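Local coordinates for nuclease-like protein (Chaetomium thermophilum, PDB 6GRB), which probably cuts four-way DNA junctions and 5' flaps as the metal-dependent, GEN1-type resolving nuclease of the XPG family, the chain here spanning its nuclease core and C-terminal domain, at residues A[16-19]-A[20-23]; A[65-68]-A[69-72]; A[281-284]-A[285-289]; A[299-303]-A[304-308]; A[372-376]-A[377-381]. All coordinates share one frame; numbering follows the deposited sequence.

Interaction 1 of 5, residues A[16-19]-A[20-23]; sequences ISLC and KLAI
With OG of Ser17 swung opposite its own backbone N (chi1 157°), the hydroxyl faces the amide of Lys20 and caps the start of helix 18-29, where strand 14-17 of the nuclease sheet passes straight into the helix. The capping bond, Lys20 N to Ser17 OG, measures 3.1 Å with an N-H...O angle of 144°. Ser17 also offers its carbonyl: Leu21 N donates to Ser17 O at 3.1 Å, nearly in line with the C=O, and Lys20 N adds a weak bond to the same oxygen. Two amides of the first turn are thus held by one N-cap residue. The next turn follows regular i to i+4 bonding, Ala22 N to Leu18 O and Ile23 N to Cys19 O.

A hydrophobic staple accompanies the cap. Ile16, the residue before the N-cap, has CG1 and CD1 fully extended and crosses Leu21 at a slant; each of its two branches meets one leucine methyl, CG2 lying 3.7 Å from Leu21 CD1. Val169 of the adjacent strand 168-173 touches both side chains. Lys20 leads its amine away from the capped turn to a salt bridge with Asp24. On another side of the helix, SG of Cys19 packs along the isoleucine one turn on, 4.1 Å from Ile23 CG1, and at the staple Ile16 CD1 comes within 3.6 Å of Leu21 CD2.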
# COMPACT_ATOMS: atom_id res chain seq x y z
N ILE A 16 -7.02 1.61 -10.12
CA ILE A 16 -6.56 2.98 -10.33
C ILE A 16 -5.04 3.00 -10.36
O ILE A 16 -4.37 2.30 -9.60
CB ILE A 16 -7.12 3.92 -9.25
CG1 ILE A 16 -6.77 5.37 -9.58
CG2 ILE A 16 -6.61 3.53 -7.86
CD1 ILE A 16 -7.25 6.32 -8.52
N SER A 17 -4.49 3.81 -11.27
CA SER A 17 -3.05 4.00 -11.38
C SER A 17 -2.46 4.56 -10.09
O SER A 17 -2.83 5.65 -9.65
CB SER A 17 -2.79 4.94 -12.56
OG SER A 17 -1.55 5.60 -12.45
N LEU A 18 -1.53 3.82 -9.49
CA LEU A 18 -0.85 4.31 -8.28
C LEU A 18 -0.22 5.68 -8.50
O LEU A 18 -0.21 6.54 -7.61
CB LEU A 18 0.22 3.30 -7.85
CG LEU A 18 0.87 3.47 -6.49
CD1 LEU A 18 -0.18 3.79 -5.42
CD2 LEU A 18 1.64 2.20 -6.12
N CYS A 19 0.33 5.90 -9.69
CA CYS A 19 0.80 7.23 -10.04
C CYS A 19 -0.32 8.27 -9.95
O CYS A 19 -0.08 9.41 -9.54
CB CYS A 19 1.43 7.21 -11.43
SG CYS A 19 1.76 8.85 -12.12
N LYS A 20 -1.55 7.92 -10.33
CA LYS A 20 -2.62 8.91 -10.24
C LYS A 20 -2.96 9.23 -8.78
O LYS A 20 -3.23 10.39 -8.45
CB LYS A 20 -3.87 8.47 -10.97
CG LYS A 20 -4.92 9.56 -10.98
CD LYS A 20 -6.18 9.20 -11.72
CE LYS A 20 -7.34 10.04 -11.24
NZ LYS A 20 -6.99 11.47 -11.43
N LEU A 21 -2.95 8.23 -7.91
CA LEU A 21 -3.21 8.49 -6.50
C LEU A 21 -2.12 9.36 -5.89
O LEU A 21 -2.41 10.29 -5.14
CB LEU A 21 -3.31 7.18 -5.72
CG LEU A 21 -4.53 6.32 -5.93
CD1 LEU A 21 -4.26 4.95 -5.31
CD2 LEU A 21 -5.76 6.97 -5.31
N ALA A 22 -0.86 9.03 -6.19
CA ALA A 22 0.24 9.82 -5.64
C ALA A 22 0.18 11.27 -6.11
O ALA A 22 0.34 12.20 -5.30
CB ALA A 22 1.58 9.19 -6.05
N ILE A 23 -0.06 11.50 -7.41
CA ILE A 23 0.01 12.85 -7.93
C ILE A 23 -1.26 13.65 -7.59
O ILE A 23 -1.18 14.87 -7.38
CB ILE A 23 0.28 12.80 -9.44
CG1 ILE A 23 1.67 12.21 -9.71
CG2 ILE A 23 0.19 14.18 -10.07
CD1 ILE A 23 2.84 13.10 -9.27

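Interaction 2 of 5, residues A[65-68]-A[69-72]; sequences VRLL and SLGI
The backbone is helical through Ser69, and Gly71 departs from it with positive phi (65°), closing helix 55-70 in a Schellman motif whose two return bonds run from Ile72 N to Leu67 O, straight but long and weak at 3.3 Å, and from Gly71 N to Leu68 O at 3.2 Å. The second comes in from above the carbonyl plane rather than on a lone pair.

Within the last turn, Ser69 grips Val65 O twice. Its hydroxyl lies opposite its own carbonyl carbon (chi1 -45°), which folds OG back along the helix to donate to Val65 O at 3.1 Å; Ser69 N reaches the same oxygen at an equal distance from the opposite face of the carbonyl plane. An alanine here would remove the hydroxyl donor and is likely to leave Val65 O held by the amide of the same residue alone within this turn.

Leu70 lies over the carbonyl that accepts its amide, its CG 3.3 Å from Arg66 O. The apolar contacts centre on CD2 of Leu67, which is shared between Leu70 CD1 at 4.3 Å and Ile72 CD1 at 4.2 Å. Leu70 and Ile72 also rest on Leu18 of helix 18-29, and Leu67 reaches Phe76 of strand 73-78.

The chemistry therefore divides the helix end in two: carbonyls near the helix's C-terminal end are met by a serine hydroxyl and by amides beyond the last turn, while the leucine and isoleucine branches pack on each other and on helix 18-29 and strand 73-78.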
# COMPACT_ATOMS: atom_id res chain seq x y z
N VAL A 65 12.41 0.94 -6.14
CA VAL A 65 12.72 1.93 -7.18
C VAL A 65 11.44 2.48 -7.79
O VAL A 65 11.32 3.68 -8.06
CB VAL A 65 13.63 1.31 -8.27
CG1 VAL A 65 14.06 2.36 -9.31
CG2 VAL A 65 14.85 0.63 -7.66
N ARG A 66 10.44 1.61 -7.99
CA ARG A 66 9.16 2.09 -8.49
C ARG A 66 8.53 3.08 -7.51
O ARG A 66 8.00 4.12 -7.92
CB ARG A 66 8.22 0.92 -8.78
CG ARG A 66 6.98 1.35 -9.57
CD ARG A 66 6.24 0.17 -10.20
NE ARG A 66 7.05 -0.54 -11.19
CZ ARG A 66 7.09 -0.26 -12.50
NH1 ARG A 66 6.35 0.72 -13.01
NH2 ARG A 66 7.88 -0.98 -13.30
N LEU A 67 8.61 2.80 -6.20
CA LEU A 67 8.10 3.75 -5.21
C LEU A 67 8.91 5.05 -5.20
O LEU A 67 8.37 6.11 -4.88
CB LEU A 67 8.09 3.14 -3.81
CG LEU A 67 7.12 1.99 -3.51
CD1 LEU A 67 7.37 1.44 -2.10
CD2 LEU A 67 5.63 2.41 -3.73
N LEU A 68 10.21 4.97 -5.49
CA LEU A 68 11.01 6.19 -5.63
C LEU A 68 10.43 7.09 -6.71
O LEU A 68 10.33 8.31 -6.52
CB LEU A 68 12.46 5.85 -5.95
CG LEU A 68 13.39 5.64 -4.77
CD1 LEU A 68 14.83 5.76 -5.28
CD2 LEU A 68 13.13 6.61 -3.59
N SER A 69 10.02 6.51 -7.85
CA SER A 69 9.61 7.28 -9.01
C SER A 69 8.18 7.76 -8.93
O SER A 69 7.81 8.70 -9.64
CB SER A 69 9.79 6.45 -10.28
OG SER A 69 11.06 5.82 -10.22
N LEU A 70 7.35 7.09 -8.12
CA LEU A 70 6.03 7.61 -7.80
C LEU A 70 6.08 8.75 -6.79
O LEU A 70 5.10 9.47 -6.63
CB LEU A 70 5.13 6.46 -7.30
CG LEU A 70 4.96 5.25 -8.22
CD1 LEU A 70 4.37 4.08 -7.49
CD2 LEU A 70 4.09 5.60 -9.41
N GLY A 71 7.21 8.96 -6.12
CA GLY A 71 7.28 9.93 -5.04
C GLY A 71 6.42 9.60 -3.83
O GLY A 71 5.79 10.50 -3.26
N ILE A 72 6.37 8.34 -3.43
CA ILE A 72 5.54 7.90 -2.32
C ILE A 72 6.43 7.75 -1.10
O ILE A 72 7.53 7.21 -1.20
CB ILE A 72 4.83 6.57 -2.66
CG1 ILE A 72 3.80 6.79 -3.79
CG2 ILE A 72 4.22 5.90 -1.42
CD1 ILE A 72 2.97 5.58 -4.10

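Interaction 3 of 5, residues A[281-284]-A[285-289]; sequences VVSS and PATIE
Ser284 is the N-cap of helix 285-294, and three polar contacts converge on it. Its hydroxyl accepts from Thr287 N at 3.0 Å with an N-H...O angle of 147°, the capping bond proper. Its carbonyl takes Ile288 N in the carbonyl plane at 3.2 Å, the first i to i+4 bond of the helix, together with a weak bond from Thr287 N. A chi1 of 78° tucks OG between the serine's own N and carbonyl carbon, which turns it over the first turn. Pro285 follows at N1, where a helix asks for no amide donor, so its ring costs no backbone bond. Ser283, the residue before the cap, has its OG hydrogen-bonded to Glu124 of helix 121-130.

Van der Waals packing adds to these bonds. Ile288, with CG1 3.7 Å from Ser284 O, turns into the same neighbouring helix, touching Tyr127 and Leu128. The capped turn is therefore fastened to helix 121-130 by a polar link and an apolar one, with Pro285 and Ala286 on the exposed side. Between the residue before the cap and the first turn, Thr287 CG2 sits 3.6 Å from Ser283 CB.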
# COMPACT_ATOMS: atom_id res chain seq x y z
N VAL A 281 -4.61 -4.99 19.09
CA VAL A 281 -3.34 -4.66 19.74
C VAL A 281 -2.53 -3.80 18.78
O VAL A 281 -2.03 -4.30 17.77
CB VAL A 281 -2.57 -5.92 20.14
CG1 VAL A 281 -1.33 -5.54 20.94
CG2 VAL A 281 -3.44 -6.86 20.92
N VAL A 282 -2.41 -2.50 19.09
CA VAL A 282 -1.66 -1.57 18.27
C VAL A 282 -0.61 -0.85 19.13
O VAL A 282 -0.51 -1.06 20.34
CB VAL A 282 -2.58 -0.54 17.59
CG1 VAL A 282 -3.45 -1.23 16.59
CG2 VAL A 282 -3.40 0.17 18.63
N SER A 283 0.18 -0.01 18.47
CA SER A 283 1.25 0.71 19.14
C SER A 283 0.70 1.59 20.26
O SER A 283 -0.44 2.07 20.22
CB SER A 283 2.01 1.59 18.14
OG SER A 283 2.77 0.81 17.25
N SER A 284 1.55 1.83 21.26
CA SER A 284 1.21 2.70 22.37
C SER A 284 0.96 4.12 21.87
O SER A 284 1.40 4.49 20.78
CB SER A 284 2.36 2.71 23.38
OG SER A 284 3.39 3.56 22.91
N PRO A 285 0.23 4.93 22.64
CA PRO A 285 0.11 6.36 22.30
C PRO A 285 1.45 7.05 22.09
O PRO A 285 1.59 7.83 21.14
CB PRO A 285 -0.65 6.94 23.50
CG PRO A 285 -1.44 5.81 24.02
CD PRO A 285 -0.61 4.57 23.80
N ALA A 286 2.43 6.79 22.95
CA ALA A 286 3.74 7.43 22.81
C ALA A 286 4.43 7.02 21.52
O ALA A 286 5.21 7.80 20.96
CB ALA A 286 4.62 7.11 24.02
N THR A 287 4.16 5.80 21.02
CA THR A 287 4.76 5.39 19.76
C THR A 287 4.14 6.14 18.58
O THR A 287 4.85 6.55 17.65
CB THR A 287 4.65 3.88 19.58
OG1 THR A 287 5.51 3.23 20.53
CG2 THR A 287 5.07 3.46 18.20
N ILE A 288 2.82 6.35 18.62
CA ILE A 288 2.18 7.17 17.59
C ILE A 288 2.76 8.58 17.58
O ILE A 288 3.02 9.14 16.51
CB ILE A 288 0.66 7.20 17.77
CG1 ILE A 288 0.07 5.80 17.61
CG2 ILE A 288 0.06 8.21 16.80
CD1 ILE A 288 0.48 5.11 16.34
N GLU A 289 3.01 9.16 18.76
CA GLU A 289 3.59 10.49 18.77
C GLU A 289 5.03 10.48 18.24
O GLU A 289 5.42 11.39 17.50
CB GLU A 289 3.52 11.10 20.17
CG GLU A 289 2.43 12.16 20.30
CD GLU A 289 2.63 13.31 19.31
OE1 GLU A 289 3.38 14.28 19.62
OE2 GLU A 289 2.07 13.23 18.18

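Interaction 4 of 5, residues A[299-303]-A[304-308]; sequences STVDI and AGLRE
Val301 opens the contact by laying its CG1 methyl 3.6 Å from Leu306 CD1. The two side chains meet at a slant, the valine CG1 being opposite its own backbone N (chi1 178°) and the leucine extended past CG. This pair joins a larger apolar cluster: Val301 also touches Leu68 of helix 55-70 and Leu333 of helix 318-340, and Leu306 reaches Phe61 and Leu109.

Asp302 comes next and uses both its side chain and its backbone. Its carboxylate accepts from Gly305 N through OD1 at 3.0 Å, in a moderately bent bond. The amide approaches from above the carboxylate plane, 73° out of it, so the flat group turns a face to the donor. Its carbonyl receives Leu306 N at 2.7 Å, an almost straight bond (174°) that starts the i to i+4 pattern. The negative carboxylate at the amino end of a helix would probably interact well with the helix dipole. Gly305 matters for fit, since a beta carbon modelled on it would lie 2.6 Å from Asp302 OD2, a clash with this carboxylate pose.

Ile303, the first helical residue, continues the pattern by accepting Arg307 N at its O, 2.9 Å away, and its side chain packs on Leu333 and Leu392. The guanidinium of Arg307 departs from this turn, with NH2 bonded to Trp316 O and NE in a salt bridge with Glu397.

Aspartate capping the third amide after it, with an apolar pair joining the residue before the cap to the fourth residue after it, is a classic N-cap with a hydrophobic staple, here starting helix 303-313.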
# COMPACT_ATOMS: atom_id res chain seq x y z
N SER A 299 15.14 10.87 3.67
CA SER A 299 15.40 9.85 2.66
C SER A 299 16.89 9.69 2.40
O SER A 299 17.55 8.84 3.00
CB SER A 299 14.67 10.18 1.37
N THR A 300 17.42 10.53 1.51
CA THR A 300 18.84 10.51 1.15
C THR A 300 19.32 9.10 0.80
O THR A 300 20.17 8.54 1.49
CB THR A 300 19.72 11.09 2.27
OG1 THR A 300 19.97 10.09 3.26
CG2 THR A 300 19.03 12.28 2.93
N VAL A 301 18.78 8.55 -0.28
CA VAL A 301 19.16 7.21 -0.72
C VAL A 301 20.67 7.01 -0.57
O VAL A 301 21.47 7.81 -1.08
CB VAL A 301 18.71 7.00 -2.17
CG1 VAL A 301 19.11 5.64 -2.69
CG2 VAL A 301 17.20 7.22 -2.29
N ASP A 302 21.05 5.95 0.12
CA ASP A 302 22.43 5.54 0.37
C ASP A 302 23.03 4.88 -0.89
O ASP A 302 23.04 3.65 -1.04
CB ASP A 302 22.45 4.59 1.57
CG ASP A 302 23.82 4.45 2.20
OD1 ASP A 302 24.84 4.85 1.59
OD2 ASP A 302 23.87 3.90 3.33
N ILE A 303 23.59 5.72 -1.78
CA ILE A 303 24.12 5.26 -3.06
C ILE A 303 25.24 4.23 -2.86
O ILE A 303 25.25 3.17 -3.51
CB ILE A 303 24.61 6.45 -3.90
CG1 ILE A 303 23.52 7.52 -3.98
CG2 ILE A 303 25.02 6.02 -5.29
CD1 ILE A 303 22.28 7.06 -4.67
N ALA A 304 26.21 4.54 -2.00
CA ALA A 304 27.31 3.59 -1.77
C ALA A 304 26.83 2.38 -0.99
O ALA A 304 27.38 1.29 -1.14
CB ALA A 304 28.46 4.28 -1.03
N GLY A 305 25.81 2.55 -0.15
CA GLY A 305 25.27 1.41 0.58
C GLY A 305 24.53 0.46 -0.33
O GLY A 305 24.69 -0.76 -0.23
N LEU A 306 23.69 1.00 -1.23
CA LEU A 306 23.04 0.18 -2.25
C LEU A 306 24.05 -0.44 -3.20
O LEU A 306 23.82 -1.56 -3.68
CB LEU A 306 22.04 1.02 -3.05
CG LEU A 306 20.67 1.19 -2.41
CD1 LEU A 306 19.80 2.14 -3.29
CD2 LEU A 306 20.01 -0.15 -2.23
N ARG A 307 25.17 0.25 -3.49
CA ARG A 307 26.18 -0.39 -4.33
C ARG A 307 26.80 -1.60 -3.64
O ARG A 307 26.95 -2.66 -4.25
CB ARG A 307 27.26 0.59 -4.75
CG ARG A 307 28.35 -0.10 -5.57
CD ARG A 307 27.83 -0.54 -6.95
NE ARG A 307 28.77 -1.45 -7.61
CZ ARG A 307 28.51 -2.72 -7.90
NH1 ARG A 307 29.43 -3.47 -8.48
NH2 ARG A 307 27.33 -3.26 -7.62
N GLU A 308 27.13 -1.49 -2.35
CA GLU A 308 27.64 -2.66 -1.62
C GLU A 308 26.57 -3.74 -1.48
O GLU A 308 26.86 -4.93 -1.68
CB GLU A 308 28.18 -2.26 -0.25

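Interaction 5 of 5, residues A[372-376]-A[377-381]; sequences FSTDA and TPELR
Thr377 donates three hydrogen bonds, one of them weak, to Thr374 across a tight turn, two of them ending on Thr374 O. The hydroxyl of Thr377 donates to that oxygen at 2.7 Å, in the carbonyl plane and on a lone pair. The backbone amide, Thr377 N, reaches the same atom at 3.1 Å from 69° above the plane, so the two donors use different directions. That amide also gives the weak bond, to Thr374 OG1, which itself is hydrogen-bonded to His371 O. The Thr377 hydroxyl is placed opposite its own carbonyl carbon (chi1 -50°), which carries OG1 back toward the turn. A valine in its place would lack the hydroxyl donor and is likely to leave Thr374 O with only the out-of-plane amide bond in this turn.

Structurally this is the connection of a beta hairpin: strands 364-371 and 377-384 are antiparallel neighbours in the small sheet of the C-terminal domain, and Asp375 and Ala376 both take positive phi to bring the chain round.

The acidic groups of this stretch find partners outside it. Asp375 OD2 accepts a hydrogen bond from Ser17 N and OD1 one from His168 NE2, so the turn is pinned to the nuclease core. Glu379 OE2 forms a salt bridge with Arg369 of the partner strand. The carboxylate of Glu379 meets Thr374 from the opposite direction, and the methyl CG2 of Thr374 lies 3.9 Å from Glu379 OE1. Cys19 of helix 18-29 touches both threonines.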
# COMPACT_ATOMS: atom_id res chain seq x y z
N PHE A 372 -2.50 6.10 -20.73
CA PHE A 372 -3.55 5.41 -19.97
C PHE A 372 -3.01 4.64 -18.78
O PHE A 372 -3.81 4.27 -17.90
CB PHE A 372 -4.33 4.44 -20.87
CG PHE A 372 -3.50 3.30 -21.40
CD1 PHE A 372 -3.28 2.15 -20.63
CD2 PHE A 372 -2.94 3.37 -22.66
CE1 PHE A 372 -2.51 1.12 -21.10
CE2 PHE A 372 -2.18 2.33 -23.16
CZ PHE A 372 -1.96 1.21 -22.38
N SER A 373 -1.71 4.36 -18.74
CA SER A 373 -1.13 3.62 -17.62
C SER A 373 -1.01 4.46 -16.36
O SER A 373 -0.77 3.90 -15.28
CB SER A 373 0.26 3.07 -17.98
OG SER A 373 1.26 4.08 -17.85
N THR A 374 -1.14 5.78 -16.47
CA THR A 374 -1.20 6.69 -15.33
C THR A 374 -2.61 7.26 -15.14
O THR A 374 -2.77 8.27 -14.45
CB THR A 374 -0.20 7.83 -15.52
OG1 THR A 374 -0.50 8.47 -16.77
CG2 THR A 374 1.24 7.32 -15.52
N ASP A 375 -3.61 6.62 -15.74
CA ASP A 375 -4.98 7.16 -15.85
C ASP A 375 -4.93 8.63 -16.30
O ASP A 375 -5.62 9.51 -15.76
CB ASP A 375 -5.75 6.98 -14.53
CG ASP A 375 -5.81 5.51 -14.09
OD1 ASP A 375 -5.77 4.61 -14.94
OD2 ASP A 375 -5.87 5.24 -12.87
N ALA A 376 -4.05 8.87 -17.27
CA ALA A 376 -3.87 10.18 -17.91
C ALA A 376 -3.29 11.23 -16.96
O ALA A 376 -3.71 12.39 -16.97
CB ALA A 376 -5.17 10.67 -18.54
N THR A 377 -2.32 10.85 -16.14
CA THR A 377 -1.51 11.85 -15.46
C THR A 377 -0.56 12.49 -16.47
O THR A 377 0.15 11.77 -17.19
CB THR A 377 -0.70 11.26 -14.33
OG1 THR A 377 -1.55 10.49 -13.48
CG2 THR A 377 -0.08 12.38 -13.51
N PRO A 378 -0.52 13.82 -16.56
CA PRO A 378 0.41 14.46 -17.50
C PRO A 378 1.86 14.15 -17.14
O PRO A 378 2.27 14.32 -16.00
CB PRO A 378 0.09 15.95 -17.35
CG PRO A 378 -1.32 15.98 -16.88
CD PRO A 378 -1.50 14.77 -16.00
N GLU A 379 2.62 13.70 -18.12
CA GLU A 379 4.03 13.41 -17.93
C GLU A 379 4.84 14.18 -18.94
O GLU A 379 4.37 14.47 -20.05
CB GLU A 379 4.33 11.92 -18.05
CG GLU A 379 3.77 11.08 -16.90
CD GLU A 379 4.03 9.60 -17.10
OE1 GLU A 379 4.67 8.99 -16.22
OE2 GLU A 379 3.60 9.06 -18.14
N LEU A 380 6.06 14.54 -18.55
CA LEU A 380 6.99 15.21 -19.44
C LEU A 380 8.19 14.30 -19.69
O LEU A 380 8.67 13.62 -18.77
CB LEU A 380 7.43 16.56 -18.84
CG LEU A 380 6.37 17.67 -18.75
CD1 LEU A 380 6.94 18.96 -18.20
CD2 LEU A 380 5.74 17.91 -20.11
N ARG A 381 8.65 14.27 -20.93
CA ARG A 381 9.78 13.44 -21.34
C ARG A 381 11.07 14.17 -20.99
O ARG A 381 11.40 15.18 -21.61
CB ARG A 381 9.71 13.15 -22.84
CG ARG A 381 10.76 12.21 -23.35
CD ARG A 381 10.52 10.81 -22.83
NE ARG A 381 11.25 9.82 -23.62
CZ ARG A 381 11.29 8.52 -23.35
NH1 ARG A 381 10.63 8.03 -22.30
NH2 ARG A 381 12.00 7.70 -24.13

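Interactions 1, 2 and 5 form a connected group. Interaction 1 touches both of the others: Leu18 CD2 packs 3.6 Å from Leu70 CD1 of interaction 2, and the hydrogen bond that links the nuclease core to the C-terminal domain spans 2.6 Å from Ser17 N to Asp375 OD2 of interaction 5. Interactions 2 and 5 themselves do not touch, their nearest atoms being about 7 Å apart. Interaction 4 meets interaction 2 through Val301 CG2, 4.1 Å from Leu68 CD1, whereas interaction 3 stands alone. None includes the magnesium-binding acidic residues, although interaction 3 packs on helix 121-130, which carries one residue of the metal site; nearest atoms lie about 15 Å (interaction 1) to 25 Å (interaction 4) from the bound DNA.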